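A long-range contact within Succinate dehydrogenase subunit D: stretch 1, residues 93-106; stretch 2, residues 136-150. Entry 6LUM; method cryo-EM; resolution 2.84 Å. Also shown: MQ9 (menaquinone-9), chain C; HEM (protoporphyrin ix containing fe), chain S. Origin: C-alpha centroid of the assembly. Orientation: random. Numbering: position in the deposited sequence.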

# COMPACT_ATOMS: atom_id res chain seq x y z
N TRP B 93 -54.10 0.85 -16.83
CA TRP B 93 -53.50 2.00 -17.49
C TRP B 93 -52.87 2.96 -16.50
O TRP B 93 -51.86 3.60 -16.82
CB TRP B 93 -54.54 2.71 -18.33
CG TRP B 93 -55.05 1.86 -19.43
CD1 TRP B 93 -56.33 1.45 -19.61
CD2 TRP B 93 -54.30 1.31 -20.51
NE1 TRP B 93 -56.42 0.68 -20.73
CE2 TRP B 93 -55.18 0.58 -21.30
CE3 TRP B 93 -52.95 1.36 -20.87
CZ2 TRP B 93 -54.77 -0.09 -22.44
CZ3 TRP B 93 -52.55 0.70 -22.00
CH2 TRP B 93 -53.45 -0.01 -22.77
N GLN B 94 -53.40 3.07 -15.29
CA GLN B 94 -52.74 3.89 -14.28
C GLN B 94 -51.34 3.38 -13.97
O GLN B 94 -50.37 4.15 -13.99
CB GLN B 94 -53.58 3.94 -13.02
CG GLN B 94 -54.86 4.67 -13.20
CD GLN B 94 -55.35 5.25 -11.92
OE1 GLN B 94 -55.89 4.55 -11.08
NE2 GLN B 94 -55.16 6.54 -11.76
N ILE B 95 -51.21 2.09 -13.69
CA ILE B 95 -49.90 1.53 -13.38
C ILE B 95 -49.00 1.55 -14.60
O ILE B 95 -47.79 1.76 -14.49
CB ILE B 95 -50.04 0.11 -12.82
CG1 ILE B 95 -50.98 0.11 -11.62
CG2 ILE B 95 -48.71 -0.41 -12.39
CD1 ILE B 95 -50.94 -1.16 -10.85
N TRP B 96 -49.56 1.32 -15.79
CA TRP B 96 -48.76 1.38 -17.00
C TRP B 96 -48.13 2.74 -17.18
O TRP B 96 -46.93 2.85 -17.45
CB TRP B 96 -49.64 1.02 -18.19
CG TRP B 96 -48.98 0.98 -19.52
CD1 TRP B 96 -48.40 2.01 -20.18
CD2 TRP B 96 -48.89 -0.14 -20.39
NE1 TRP B 96 -47.93 1.60 -21.39
CE2 TRP B 96 -48.23 0.27 -21.54
CE3 TRP B 96 -49.31 -1.47 -20.29
CZ2 TRP B 96 -47.97 -0.59 -22.59
CZ3 TRP B 96 -49.04 -2.31 -21.34
CH2 TRP B 96 -48.38 -1.87 -22.47
N ASP B 97 -48.91 3.81 -17.01
CA ASP B 97 -48.37 5.15 -17.19
C ASP B 97 -47.42 5.55 -16.07
O ASP B 97 -46.47 6.28 -16.32
CB ASP B 97 -49.48 6.16 -17.31
CG ASP B 97 -50.24 6.04 -18.58
OD1 ASP B 97 -49.60 5.91 -19.64
OD2 ASP B 97 -51.47 6.07 -18.54
N MET B 98 -47.65 5.09 -14.85
CA MET B 98 -46.69 5.40 -13.80
C MET B 98 -45.35 4.72 -14.04
O MET B 98 -44.30 5.35 -13.89
CB MET B 98 -47.24 5.01 -12.44
CG MET B 98 -46.42 5.54 -11.30
SD MET B 98 -46.45 7.33 -11.17
CE MET B 98 -47.17 7.53 -9.57
N ALA B 99 -45.38 3.44 -14.40
CA ALA B 99 -44.14 2.75 -14.73
C ALA B 99 -43.46 3.38 -15.93
O ALA B 99 -42.23 3.52 -15.94
CB ALA B 99 -44.42 1.28 -15.00
N LEU B 100 -44.23 3.76 -16.94
CA LEU B 100 -43.65 4.42 -18.10
C LEU B 100 -42.95 5.71 -17.70
O LEU B 100 -41.80 5.94 -18.07
CB LEU B 100 -44.73 4.68 -19.14
CG LEU B 100 -44.41 5.35 -20.46
CD1 LEU B 100 -43.24 4.72 -21.11
CD2 LEU B 100 -45.59 5.24 -21.34
N LEU B 101 -43.61 6.55 -16.90
CA LEU B 101 -42.99 7.81 -16.48
C LEU B 101 -41.70 7.57 -15.72
O LEU B 101 -40.67 8.16 -16.04
CB LEU B 101 -43.97 8.60 -15.61
CG LEU B 101 -43.44 9.84 -14.91
CD1 LEU B 101 -43.47 11.02 -15.83
CD2 LEU B 101 -44.28 10.11 -13.72
N TRP B 102 -41.73 6.69 -14.72
CA TRP B 102 -40.55 6.53 -13.88
C TRP B 102 -39.41 5.87 -14.64
O TRP B 102 -38.28 6.38 -14.63
CB TRP B 102 -40.92 5.75 -12.63
CG TRP B 102 -41.45 6.67 -11.61
CD1 TRP B 102 -42.71 7.14 -11.53
CD2 TRP B 102 -40.71 7.32 -10.58
NE1 TRP B 102 -42.82 8.02 -10.50
CE2 TRP B 102 -41.61 8.15 -9.89
CE3 TRP B 102 -39.39 7.26 -10.15
CZ2 TRP B 102 -41.22 8.91 -8.81
CZ3 TRP B 102 -39.01 8.02 -9.08
CH2 TRP B 102 -39.92 8.83 -8.42
N LEU B 103 -39.67 4.76 -15.33
CA LEU B 103 -38.62 4.10 -16.09
C LEU B 103 -38.06 5.01 -17.17
O LEU B 103 -36.85 5.10 -17.33
CB LEU B 103 -39.15 2.82 -16.70
CG LEU B 103 -39.30 1.63 -15.76
CD1 LEU B 103 -39.74 0.44 -16.53
CD2 LEU B 103 -38.02 1.35 -15.06
N ALA B 104 -38.93 5.70 -17.91
CA ALA B 104 -38.46 6.53 -19.01
C ALA B 104 -37.64 7.71 -18.51
O ALA B 104 -36.61 8.04 -19.10
CB ALA B 104 -39.63 7.02 -19.83
N MET B 105 -38.06 8.35 -17.42
CA MET B 105 -37.31 9.50 -16.94
C MET B 105 -35.97 9.08 -16.36
O MET B 105 -34.97 9.75 -16.59
CB MET B 105 -38.10 10.29 -15.91
CG MET B 105 -39.25 11.10 -16.47
SD MET B 105 -38.93 11.92 -18.04
CE MET B 105 -37.84 13.23 -17.55
N ILE B 106 -35.91 7.97 -15.61
CA ILE B 106 -34.61 7.57 -15.07
C ILE B 106 -33.68 7.09 -16.18
O ILE B 106 -32.48 7.40 -16.18
CB ILE B 106 -34.78 6.49 -13.98
CG1 ILE B 106 -35.83 6.91 -12.97
CG2 ILE B 106 -33.50 6.29 -13.25
CD1 ILE B 106 -35.44 8.10 -12.18
N ALA B 136 -34.27 19.25 -13.69
CA ALA B 136 -35.33 19.06 -14.67
C ALA B 136 -35.97 17.69 -14.54
O ALA B 136 -37.20 17.55 -14.65
CB ALA B 136 -34.78 19.24 -16.08
N THR B 137 -35.17 16.65 -14.31
CA THR B 137 -35.71 15.32 -14.12
C THR B 137 -36.57 15.23 -12.87
O THR B 137 -37.65 14.64 -12.90
CB THR B 137 -34.59 14.30 -14.07
OG1 THR B 137 -33.85 14.35 -15.28
CG2 THR B 137 -35.14 12.91 -13.90
N GLY B 138 -36.12 15.82 -11.77
CA GLY B 138 -36.94 15.82 -10.57
C GLY B 138 -38.24 16.56 -10.77
O GLY B 138 -39.29 16.13 -10.29
N PHE B 139 -38.21 17.69 -11.47
CA PHE B 139 -39.43 18.44 -11.72
C PHE B 139 -40.42 17.62 -12.53
O PHE B 139 -41.60 17.55 -12.19
CB PHE B 139 -39.11 19.74 -12.44
CG PHE B 139 -40.31 20.56 -12.77
CD1 PHE B 139 -41.18 20.97 -11.79
CD2 PHE B 139 -40.58 20.92 -14.08
CE1 PHE B 139 -42.29 21.72 -12.09
CE2 PHE B 139 -41.68 21.67 -14.39
CZ PHE B 139 -42.54 22.07 -13.39
N THR B 140 -39.95 17.00 -13.61
CA THR B 140 -40.85 16.21 -14.44
C THR B 140 -41.40 15.01 -13.69
O THR B 140 -42.58 14.68 -13.80
CB THR B 140 -40.14 15.78 -15.71
OG1 THR B 140 -40.00 16.92 -16.57
CG2 THR B 140 -40.95 14.76 -16.44
N LEU B 141 -40.56 14.35 -12.88
CA LEU B 141 -41.04 13.20 -12.12
C LEU B 141 -42.09 13.60 -11.10
O LEU B 141 -43.12 12.93 -10.98
CB LEU B 141 -39.88 12.49 -11.44
CG LEU B 141 -39.13 11.49 -12.31
CD1 LEU B 141 -38.01 10.89 -11.53
CD2 LEU B 141 -40.06 10.43 -12.75
N VAL B 142 -41.87 14.69 -10.35
CA VAL B 142 -42.87 15.05 -9.35
C VAL B 142 -44.14 15.57 -10.00
O VAL B 142 -45.24 15.30 -9.51
CB VAL B 142 -42.32 16.05 -8.32
CG1 VAL B 142 -40.99 15.58 -7.78
CG2 VAL B 142 -42.21 17.43 -8.89
N LEU B 143 -44.04 16.26 -11.13
CA LEU B 143 -45.25 16.74 -11.78
C LEU B 143 -46.07 15.60 -12.37
O LEU B 143 -47.29 15.55 -12.21
CB LEU B 143 -44.88 17.75 -12.86
CG LEU B 143 -46.06 18.52 -13.44
CD1 LEU B 143 -46.79 19.22 -12.33
CD2 LEU B 143 -45.56 19.51 -14.45
N GLY B 144 -45.41 14.66 -13.05
CA GLY B 144 -46.12 13.52 -13.58
C GLY B 144 -46.72 12.66 -12.50
O GLY B 144 -47.86 12.20 -12.62
N SER B 145 -45.98 12.42 -11.42
CA SER B 145 -46.50 11.62 -10.33
C SER B 145 -47.69 12.30 -9.68
O SER B 145 -48.66 11.63 -9.33
CB SER B 145 -45.41 11.37 -9.30
OG SER B 145 -44.34 10.66 -9.87
N TYR B 146 -47.63 13.62 -9.51
CA TYR B 146 -48.76 14.33 -8.93
C TYR B 146 -50.00 14.18 -9.80
O TYR B 146 -51.08 13.87 -9.31
CB TYR B 146 -48.41 15.80 -8.75
CG TYR B 146 -49.58 16.61 -8.27
CD1 TYR B 146 -49.95 16.60 -6.95
CD2 TYR B 146 -50.32 17.37 -9.14
CE1 TYR B 146 -51.01 17.31 -6.52
CE2 TYR B 146 -51.39 18.09 -8.71
CZ TYR B 146 -51.72 18.05 -7.40
OH TYR B 146 -52.79 18.75 -6.94
N VAL B 147 -49.85 14.40 -11.11
CA VAL B 147 -51.00 14.32 -12.01
C VAL B 147 -51.60 12.92 -12.00
O VAL B 147 -52.82 12.76 -12.01
CB VAL B 147 -50.59 14.76 -13.42
CG1 VAL B 147 -51.75 14.63 -14.35
CG2 VAL B 147 -50.12 16.16 -13.38
N LEU B 148 -50.76 11.89 -12.00
CA LEU B 148 -51.29 10.53 -11.97
C LEU B 148 -51.99 10.23 -10.65
O LEU B 148 -53.10 9.69 -10.64
CB LEU B 148 -50.19 9.52 -12.23
CG LEU B 148 -49.83 9.26 -13.67
CD1 LEU B 148 -48.49 8.64 -13.70
CD2 LEU B 148 -50.83 8.28 -14.15
N VAL B 149 -51.35 10.55 -9.53
CA VAL B 149 -51.90 10.13 -8.25
C VAL B 149 -53.19 10.88 -7.93
O VAL B 149 -54.17 10.28 -7.49
CB VAL B 149 -50.86 10.33 -7.14
CG1 VAL B 149 -51.47 10.08 -5.80
CG2 VAL B 149 -49.70 9.40 -7.35
N THR B 150 -53.23 12.18 -8.18
CA THR B 150 -54.32 13.02 -7.70
C THR B 150 -55.30 13.41 -8.79
O THR B 150 -55.79 14.53 -8.77
CB THR B 150 -53.77 14.28 -7.06
OG1 THR B 150 -53.13 15.05 -8.07
CG2 THR B 150 -52.75 13.94 -6.05
C5 MQ9 C . -48.81 4.28 -6.50
C5M MQ9 C . -48.35 4.15 -5.04
C4 MQ9 C . -49.93 5.08 -6.80
O4 MQ9 C . -50.63 5.78 -5.75
C3 MQ9 C . -50.38 5.22 -8.12
C2 MQ9 C . -49.73 4.57 -9.11
C1 MQ9 C . -48.60 3.75 -8.81
O1 MQ9 C . -47.90 3.06 -9.86
C6 MQ9 C . -48.16 3.61 -7.51
C3A MQ9 C . -51.54 6.08 -8.40
C3B MQ9 C . -51.99 6.22 -9.74
C3C MQ9 C . -51.33 5.56 -10.76
C3D MQ9 C . -50.18 4.72 -10.47
C7 MQ9 C . -46.93 2.73 -7.22
C8 MQ9 C . -45.63 3.65 -7.12
C9 MQ9 C . -44.36 3.27 -7.97
C10 MQ9 C . -43.39 4.38 -7.89
C11 MQ9 C . -44.68 3.00 -9.47
C12 MQ9 C . -43.41 3.20 -10.34
C13 MQ9 C . -42.89 1.84 -11.00
C14 MQ9 C . -41.42 1.50 -10.65
C15 MQ9 C . -40.71 2.71 -10.05
C16 MQ9 C . -40.71 1.08 -11.89
CHA HEM S . -48.95 10.62 -21.27
CHB HEM S . -50.07 10.99 -25.94
CHC HEM S . -45.65 9.56 -27.01
CHD HEM S . -44.71 8.77 -22.33
C1A HEM S . -49.54 10.72 -22.49
C2A HEM S . -50.97 10.63 -22.57
C3A HEM S . -51.28 10.74 -23.85
C4A HEM S . -50.05 10.89 -24.58
CMA HEM S . -52.65 10.73 -24.54
CAA HEM S . -51.84 10.45 -21.30
CBA HEM S . -53.19 9.78 -21.46
CGA HEM S . -53.15 8.35 -21.02
O1A HEM S . -54.09 7.59 -21.34
O2A HEM S . -52.17 7.96 -20.36
C1B HEM S . -48.97 10.67 -26.64
C2B HEM S . -48.83 10.80 -28.05
C3B HEM S . -47.60 10.40 -28.36
C4B HEM S . -46.93 10.02 -27.13
CMB HEM S . -49.97 11.31 -28.95
CAB HEM S . -46.91 10.35 -29.73
CBB HEM S . -47.33 11.06 -30.78
C1C HEM S . -45.03 9.23 -25.83
C2C HEM S . -43.67 8.78 -25.71
C3C HEM S . -43.42 8.56 -24.42
C4C HEM S . -44.60 8.88 -23.69
CMC HEM S . -42.74 8.60 -26.93
CAC HEM S . -42.15 8.07 -23.69
CBC HEM S . -40.96 7.94 -24.28
C1D HEM S . -45.77 9.21 -21.61
C2D HEM S . -45.90 9.22 -20.19
C3D HEM S . -47.07 9.73 -19.87
C4D HEM S . -47.73 10.06 -21.10
CMD HEM S . -44.84 8.73 -19.21
CAD HEM S . -47.62 9.94 -18.45
CBD HEM S . -47.88 11.42 -18.24
CGD HEM S . -48.03 11.70 -16.78
O1D HEM S . -48.37 12.85 -16.43
O2D HEM S . -47.82 10.77 -15.98
NA HEM S . -48.93 10.93 -23.74
NB HEM S . -47.80 10.20 -26.09
NC HEM S . -45.57 9.28 -24.57
ND HEM S . -46.91 9.72 -22.14
FE HEM S . -47.28 10.08 -24.13

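Two helices of subunit D, residues 93-106 and 136-149, run antiparallel (178° between their directions), their axes 10.2 Å apart at closest approach, and bury 651 Å² between them, with L148, L141 and M105 contributing the largest shares. L141 (chi1 m, chi2 t) leaves its backbone sideways, but its end reaches across to sit as a knob among L101, W102, M105 and I106. Its CD2 lies over one face of the W102 indole, 4.0 Å from the centroid of the five-membered ring and 15° off the normal, a CH-pi contact; the same L141 CD2 is 3.7 Å from M105 CB, while L141 CD1 meets I106 CD1 at 3.8 Å. A branched, apolar side chain can thus touch several neighbours at once.

The W102 edge does polar work: NE1 donates to S145 OG (3.1 Å, N-H...O angle 138°), the one hydrogen bond between the stretches. S145 OG in turn donates to L141 O of its own helix at 2.8 Å, so the small hydroxyl both accepts and donates within the buried interface. The preceding residue, L101, is the reciprocal knob, set among T140, L141, G144 and S145. Its CD2 lies 3.7 Å from G144 C, and a CB on G144 would come within 2.8 Å of L101 CD1; glycine leaves the room this leucine occupies.

L148 points toward the partner helix and packs its CD1 against M98 SD at 3.5 Å, with its CD2 4.0 Å from D97 CB. It also borders the cofactors: L148 CD1 is 3.2 Å from heme O2D, and L148 O is 3.8 Å from menaquinone C3B. M98 reaches V149 too, M98 CE to V149 CG2 at 3.9 Å. Toward the other end, M105 (m, m, m) bends its flexible chain to bring CE within 3.6 Å of T140 CG2, so the threonine meets it with its methyl.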